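Local atomic coordinates of MFP2b (Ascaris suum, PDB entry 2BJR), a protein that probably enhances the polymerization of major sperm protein (MSP) that underlies the amoeboid motility of Ascaris sperm, and binds a zinc ion. Residues E224-V230 and G242-N246; P239-R243 and I324-A328. All blocks are in the same frame, centred on the assembly; numbering follows the deposited sequence.

Contact 1 (E224-V230 and G242-N246); sequences ENPDQYV and GRIWN
Tyr-229 and Ile-244 form an antiparallel hydrogen-bonded pair in the beta hairpin of strands 229-235 and 238-247. Both backbone bonds are made: Tyr-229 N to Ile-244 O at 2.9 Å, and Ile-244 N to Tyr-229 O at 3.0 Å. The carbonyl oxygens also receive CA-H groups, Ile-244 O from Gln-228 and Tyr-229 O from Arg-243. Ile-244 O lies at the edge of the Tyr-229 ring.

Residues 224-227 continue along the partner as a loop tied down by polar side chains. Arg-243 has CG between its backbone N and carbonyl carbon (chi1 70°), and the extended chain carries the guanidinium to Glu-224. This is a salt bridge, with Arg-243 NE to Glu-224 OE1 at 2.8 Å and a weak bond from Arg-243 NH2 to Glu-224 OE2. The two planes stand 81° apart, and NE meets OE1 from above the carboxylate plane. Each group has a further partner: Glu-224 OE2 pairs with Arg-263, and Arg-243 NH2 also donates to Gly-338 O.

Gln-228 lies beside Arg-243, pointing the same way, with OE1 3.5 Å from Arg-243 CD. Gln-228 NE2 bonds to Asn-225 O at 2.7 Å and also to Thr-220, which fixes the rotation of the amide. Asn-225 OD1 takes Asp-227 N on a lone pair, closing an Asx turn. The Asp-227 carboxylate turns to Ser-217 and Arg-212. Asn-225 CB packs on Trp-245 CB, and its amide plane is 25° from the indole plane.

At the far end, one water accepts weakly from Asn-225 ND2 and donates to Asn-246 O. A second water accepts from Asn-246 N at 3.0 Å and donates to Asp-227 O at 2.8 Å.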
loop_
_atom_site.group_PDB
_atom_site.type_symbol
_atom_site.label_atom_id
_atom_site.label_comp_id
_atom_site.label_asym_id
_atom_site.label_seq_id
_atom_site.Cartn_x
_atom_site.Cartn_y
_atom_site.Cartn_z
ATOM N N GLU A 224 -7.561 21.903 -14.746
ATOM C CA GLU A 224 -7.580 21.013 -13.606
ATOM C C GLU A 224 -8.861 21.157 -12.815
ATOM O O GLU A 224 -9.428 22.258 -12.684
ATOM C CB GLU A 224 -6.383 21.328 -12.713
ATOM C CG GLU A 224 -5.050 21.166 -13.408
ATOM C CD GLU A 224 -4.772 19.743 -13.844
ATOM O OE1 GLU A 224 -5.128 18.811 -13.122
ATOM O OE2 GLU A 224 -4.234 19.557 -14.940
ATOM N N ASN A 225 -9.319 20.040 -12.269
ATOM C CA ASN A 225 -10.411 20.035 -11.314
ATOM C C ASN A 225 -10.000 20.650 -9.973
ATOM O O ASN A 225 -8.935 20.291 -9.426
ATOM C CB ASN A 225 -10.877 18.594 -11.142
ATOM C CG ASN A 225 -12.238 18.467 -10.538
ATOM O OD1 ASN A 225 -12.448 18.749 -9.363
ATOM N ND2 ASN A 225 -13.204 18.002 -11.355
ATOM N N PRO A 226 -10.803 21.580 -9.435
ATOM C CA PRO A 226 -10.530 22.162 -8.124
ATOM C C PRO A 226 -10.491 21.174 -6.936
ATOM O O PRO A 226 -9.889 21.496 -5.906
ATOM C CB PRO A 226 -11.658 23.197 -7.940
ATOM C CG PRO A 226 -12.232 23.429 -9.269
ATOM C CD PRO A 226 -12.032 22.138 -10.044
ATOM N N ASP A 227 -11.120 20.007 -7.054
ATOM C CA ASP A 227 -11.154 19.016 -5.967
ATOM C C ASP A 227 -10.210 17.867 -6.340
ATOM O O ASP A 227 -10.502 17.003 -7.184
ATOM C CB ASP A 227 -12.571 18.539 -5.689
ATOM C CG ASP A 227 -13.457 19.661 -5.208
ATOM O OD1 ASP A 227 -13.051 20.414 -4.284
ATOM O OD2 ASP A 227 -14.568 19.890 -5.735
ATOM N N GLN A 228 -9.052 17.917 -5.695
ATOM C CA GLN A 228 -7.942 17.028 -5.982
ATOM C C GLN A 228 -7.586 16.282 -4.717
ATOM O O GLN A 228 -7.590 16.858 -3.658
ATOM C CB GLN A 228 -6.760 17.858 -6.433
ATOM C CG GLN A 228 -6.940 18.533 -7.759
ATOM C CD GLN A 228 -5.910 19.626 -8.051
ATOM O OE1 GLN A 228 -4.759 19.576 -7.576
ATOM N NE2 GLN A 228 -6.310 20.604 -8.837
ATOM N N TYR A 229 -7.276 15.000 -4.830
ATOM C CA TYR A 229 -7.068 14.156 -3.688
ATOM C C TYR A 229 -5.768 13.382 -3.827
ATOM O O TYR A 229 -5.274 13.193 -4.918
ATOM C CB TYR A 229 -8.197 13.166 -3.523
ATOM C CG TYR A 229 -9.593 13.805 -3.441
ATOM C CD1 TYR A 229 -10.265 14.203 -4.614
ATOM C CD2 TYR A 229 -10.212 14.002 -2.225
ATOM C CE1 TYR A 229 -11.542 14.741 -4.565
ATOM C CE2 TYR A 229 -11.480 14.600 -2.173
ATOM C CZ TYR A 229 -12.138 14.912 -3.369
ATOM O OH TYR A 229 -13.383 15.490 -3.355
ATOM N N VAL A 230 -5.188 13.011 -2.689
ATOM C CA VAL A 230 -3.876 12.375 -2.663
ATOM C C VAL A 230 -3.887 10.919 -3.154
ATOM O O VAL A 230 -4.672 10.102 -2.694
ATOM C CB VAL A 230 -3.356 12.383 -1.232
ATOM C CG1 VAL A 230 -1.972 11.603 -1.153
ATOM C CG2 VAL A 230 -3.159 13.810 -0.755
ATOM N N GLY A 242 0.725 12.111 -6.395
ATOM C CA GLY A 242 0.083 12.932 -7.345
ATOM C C GLY A 242 -1.365 13.130 -6.977
ATOM O O GLY A 242 -1.739 13.033 -5.811
ATOM N N ARG A 243 -2.174 13.456 -7.982
ATOM C CA ARG A 243 -3.551 13.860 -7.749
ATOM C C ARG A 243 -4.569 13.018 -8.479
ATOM O O ARG A 243 -4.329 12.602 -9.616
ATOM C CB ARG A 243 -3.697 15.323 -8.141
ATOM C CG ARG A 243 -3.623 15.692 -9.600
ATOM C CD ARG A 243 -3.701 17.198 -9.841
ATOM N NE ARG A 243 -3.523 17.558 -11.252
ATOM C CZ ARG A 243 -2.333 17.684 -11.843
ATOM N NH1 ARG A 243 -1.216 17.491 -11.151
ATOM N NH2 ARG A 243 -2.240 17.994 -13.116
ATOM N N ILE A 244 -5.693 12.741 -7.815
ATOM C CA ILE A 244 -6.889 12.226 -8.471
ATOM C C ILE A 244 -8.067 13.186 -8.358
ATOM O O ILE A 244 -8.089 14.061 -7.495
ATOM C CB ILE A 244 -7.301 10.859 -7.983
ATOM C CG1 ILE A 244 -7.577 10.888 -6.488
ATOM C CG2 ILE A 244 -6.233 9.832 -8.339
ATOM C CD1 ILE A 244 -8.312 9.657 -5.946
ATOM N N TRP A 245 -9.016 13.046 -9.298
ATOM C CA TRP A 245 -10.282 13.780 -9.222
ATOM C C TRP A 245 -11.350 12.891 -9.818
ATOM O O TRP A 245 -11.054 11.917 -10.537
ATOM C CB TRP A 245 -10.205 15.096 -9.970
ATOM C CG TRP A 245 -9.907 14.966 -11.430
ATOM C CD1 TRP A 245 -10.815 15.052 -12.455
ATOM C CD2 TRP A 245 -8.630 14.763 -12.052
ATOM N NE1 TRP A 245 -10.181 14.908 -13.667
ATOM C CE2 TRP A 245 -8.840 14.735 -13.454
ATOM C CE3 TRP A 245 -7.324 14.599 -11.574
ATOM C CZ2 TRP A 245 -7.798 14.532 -14.378
ATOM C CZ3 TRP A 245 -6.296 14.391 -12.485
ATOM C CH2 TRP A 245 -6.531 14.387 -13.881
ATOM N N ASN A 246 -12.591 13.241 -9.505
ATOM C CA ASN A 246 -13.741 12.464 -9.894
ATOM C C ASN A 246 -14.185 12.989 -11.265
ATOM O O ASN A 246 -14.639 14.112 -11.392
ATOM C CB ASN A 246 -14.801 12.569 -8.828
ATOM C CG ASN A 246 -16.051 11.723 -9.134
ATOM O OD1 ASN A 246 -16.170 11.142 -10.207
ATOM N ND2 ASN A 246 -16.941 11.623 -8.170
HETATM O O HOH W 1 -14.956 16.257 -9.783
HETATM O O HOH W 2 -12.908 15.764 -7.937
#

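Contact 2 (P239-R243 and I324-A328); sequences PVMGR and ILGKA
Lys-327 places CG between its backbone N and carbonyl carbon (chi1 74°), and the extended chain beyond it runs over Met-241 toward Val-240. Lys-327 CB sits 3.4 Å from Met-241 O, and Lys-327 CD reaches Val-240 CG1 at 4.0 Å. Only at chi4 does the chain bend. A water then accepts from Lys-327 NZ and donates to Pro-239 O.

Ile-324 has a trans chi1 of -180° and a bent chi2 of 68°. These turn CD1 onto one face of the Arg-243 guanidinium, offset toward its rim, with Ile-324 CD1 3.6 Å from Arg-243 NE. The guanidinium is held chiefly by its salt bridge to Glu-224. Arg-243 NH1 also gives a weak bond of 3.4 Å to Leu-325 O, near the guanidinium plane.

The two strands are interior to different antiparallel sheets, and here a face of one sheet comes against a face of the other. Locally the strands run nearly antiparallel, yet no backbone ladder joins them. The main chains come close at the glycines, with Gly-242 CA 4.5 Å from Gly-326 CA. A water there donates to Gly-242 O at 2.9 Å and to Gly-326 O at 3.0 Å, bridging the two carbonyls. Beside it, Leu-325 CD2 touches both Arg-243 CB and Gly-242 O. Met-241, a selenomethionine, touches Lys-327 through CB, while its bent chain leads the selenium away. Met-241 N is buried without a partner.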
loop_
_atom_site.group_PDB
_atom_site.type_symbol
_atom_site.label_atom_id
_atom_site.label_comp_id
_atom_site.label_asym_id
_atom_site.label_seq_id
_atom_site.Cartn_x
_atom_site.Cartn_y
_atom_site.Cartn_z
ATOM N N PRO A 239 8.405 5.906 -5.597
ATOM C CA PRO A 239 7.068 6.397 -5.225
ATOM C C PRO A 239 6.792 7.776 -5.766
ATOM O O PRO A 239 7.665 8.665 -5.735
ATOM C CB PRO A 239 7.118 6.395 -3.705
ATOM C CG PRO A 239 8.541 6.642 -3.371
ATOM C CD PRO A 239 9.321 5.960 -4.445
ATOM N N VAL A 240 5.617 7.947 -6.371
ATOM C CA VAL A 240 5.195 9.195 -6.970
ATOM C C VAL A 240 3.846 9.593 -6.371
ATOM O O VAL A 240 2.834 8.920 -6.605
ATOM C CB VAL A 240 5.011 9.028 -8.470
ATOM C CG1 VAL A 240 4.760 10.358 -9.164
ATOM C CG2 VAL A 240 6.238 8.324 -9.042
HETATM N N MSE A 241 3.844 10.696 -5.621
HETATM C CA MSE A 241 2.586 11.259 -5.167
HETATM C C MSE A 241 2.025 12.155 -6.258
HETATM O O MSE A 241 2.713 12.804 -7.004
HETATM C CB MSE A 241 2.699 12.055 -3.871
HETATM C CG MSE A 241 3.168 11.303 -2.719
HETATM SE SE MSE A 241 1.900 10.049 -2.017
HETATM C CE MSE A 241 3.032 9.485 -0.582
ATOM N N GLY A 242 0.725 12.111 -6.395
ATOM C CA GLY A 242 0.083 12.932 -7.345
ATOM C C GLY A 242 -1.365 13.130 -6.977
ATOM O O GLY A 242 -1.739 13.033 -5.811
ATOM N N ARG A 243 -2.174 13.456 -7.982
ATOM C CA ARG A 243 -3.551 13.860 -7.749
ATOM C C ARG A 243 -4.569 13.018 -8.479
ATOM O O ARG A 243 -4.329 12.602 -9.616
ATOM C CB ARG A 243 -3.697 15.323 -8.141
ATOM C CG ARG A 243 -3.623 15.692 -9.600
ATOM C CD ARG A 243 -3.701 17.198 -9.841
ATOM N NE ARG A 243 -3.523 17.558 -11.252
ATOM C CZ ARG A 243 -2.333 17.684 -11.843
ATOM N NH1 ARG A 243 -1.216 17.491 -11.151
ATOM N NH2 ARG A 243 -2.240 17.994 -13.116
ATOM N N ILE A 324 -2.009 23.592 -6.726
ATOM C CA ILE A 324 -2.011 22.368 -7.531
ATOM C C ILE A 324 -1.301 21.250 -6.792
ATOM O O ILE A 324 -0.181 21.412 -6.320
ATOM C CB ILE A 324 -1.413 22.623 -8.915
ATOM C CG1 ILE A 324 -1.404 21.354 -9.785
ATOM C CG2 ILE A 324 -0.007 23.191 -8.815
ATOM C CD1 ILE A 324 -2.756 20.915 -10.155
ATOM N N LEU A 325 -1.973 20.099 -6.688
ATOM C CA LEU A 325 -1.472 18.983 -5.922
ATOM C C LEU A 325 -0.451 18.118 -6.702
ATOM O O LEU A 325 -0.736 17.626 -7.807
ATOM C CB LEU A 325 -2.635 18.128 -5.451
ATOM C CG LEU A 325 -2.312 16.889 -4.648
ATOM C CD1 LEU A 325 -1.608 17.269 -3.360
ATOM C CD2 LEU A 325 -3.526 16.032 -4.309
ATOM N N GLY A 326 0.710 17.950 -6.077
ATOM C CA GLY A 326 1.759 17.057 -6.570
ATOM C C GLY A 326 2.583 16.473 -5.431
ATOM O O GLY A 326 2.054 15.926 -4.471
ATOM N N LYS A 327 3.890 16.507 -5.560
ATOM C CA LYS A 327 4.723 15.764 -4.606
ATOM C C LYS A 327 5.915 16.621 -4.159
ATOM O O LYS A 327 6.310 17.539 -4.871
ATOM C CB LYS A 327 5.162 14.437 -5.256
ATOM C CG LYS A 327 6.280 14.605 -6.364
ATOM C CD LYS A 327 6.474 13.302 -7.164
ATOM C CE LYS A 327 7.576 13.455 -8.240
ATOM N NZ LYS A 327 8.964 13.369 -7.623
ATOM N N ALA A 328 6.529 16.283 -3.024
ATOM C CA ALA A 328 7.768 16.959 -2.579
ATOM C C ALA A 328 8.636 15.975 -1.835
ATOM O O ALA A 328 8.147 15.005 -1.220
ATOM C CB ALA A 328 7.455 18.152 -1.660
HETATM O O HOH W 3 9.077 10.565 -7.125
HETATM O O HOH W 4 -0.176 14.092 -3.602
#

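Both contacts use strand 238-247 and share Gly-242 and Arg-243. Contact 1 is pairing within one sheet, at the end of the hairpin away from its turn, and only partly buried. Backbone bonds, a salt bridge and bridging waters hold it. Contact 2 lies deeper, with every touching residue buried, and joins two sheets of the same family region. It relies on packing, one weak side-chain bond and two bridging waters, one of them between carbonyls. Arg-243 links the two, since its guanidinium serves the loop in one and strand 322-329 in the other. Gln-228 of contact 1 adds a probable bond from Leu-325 N to its OE1, at 3.0 Å.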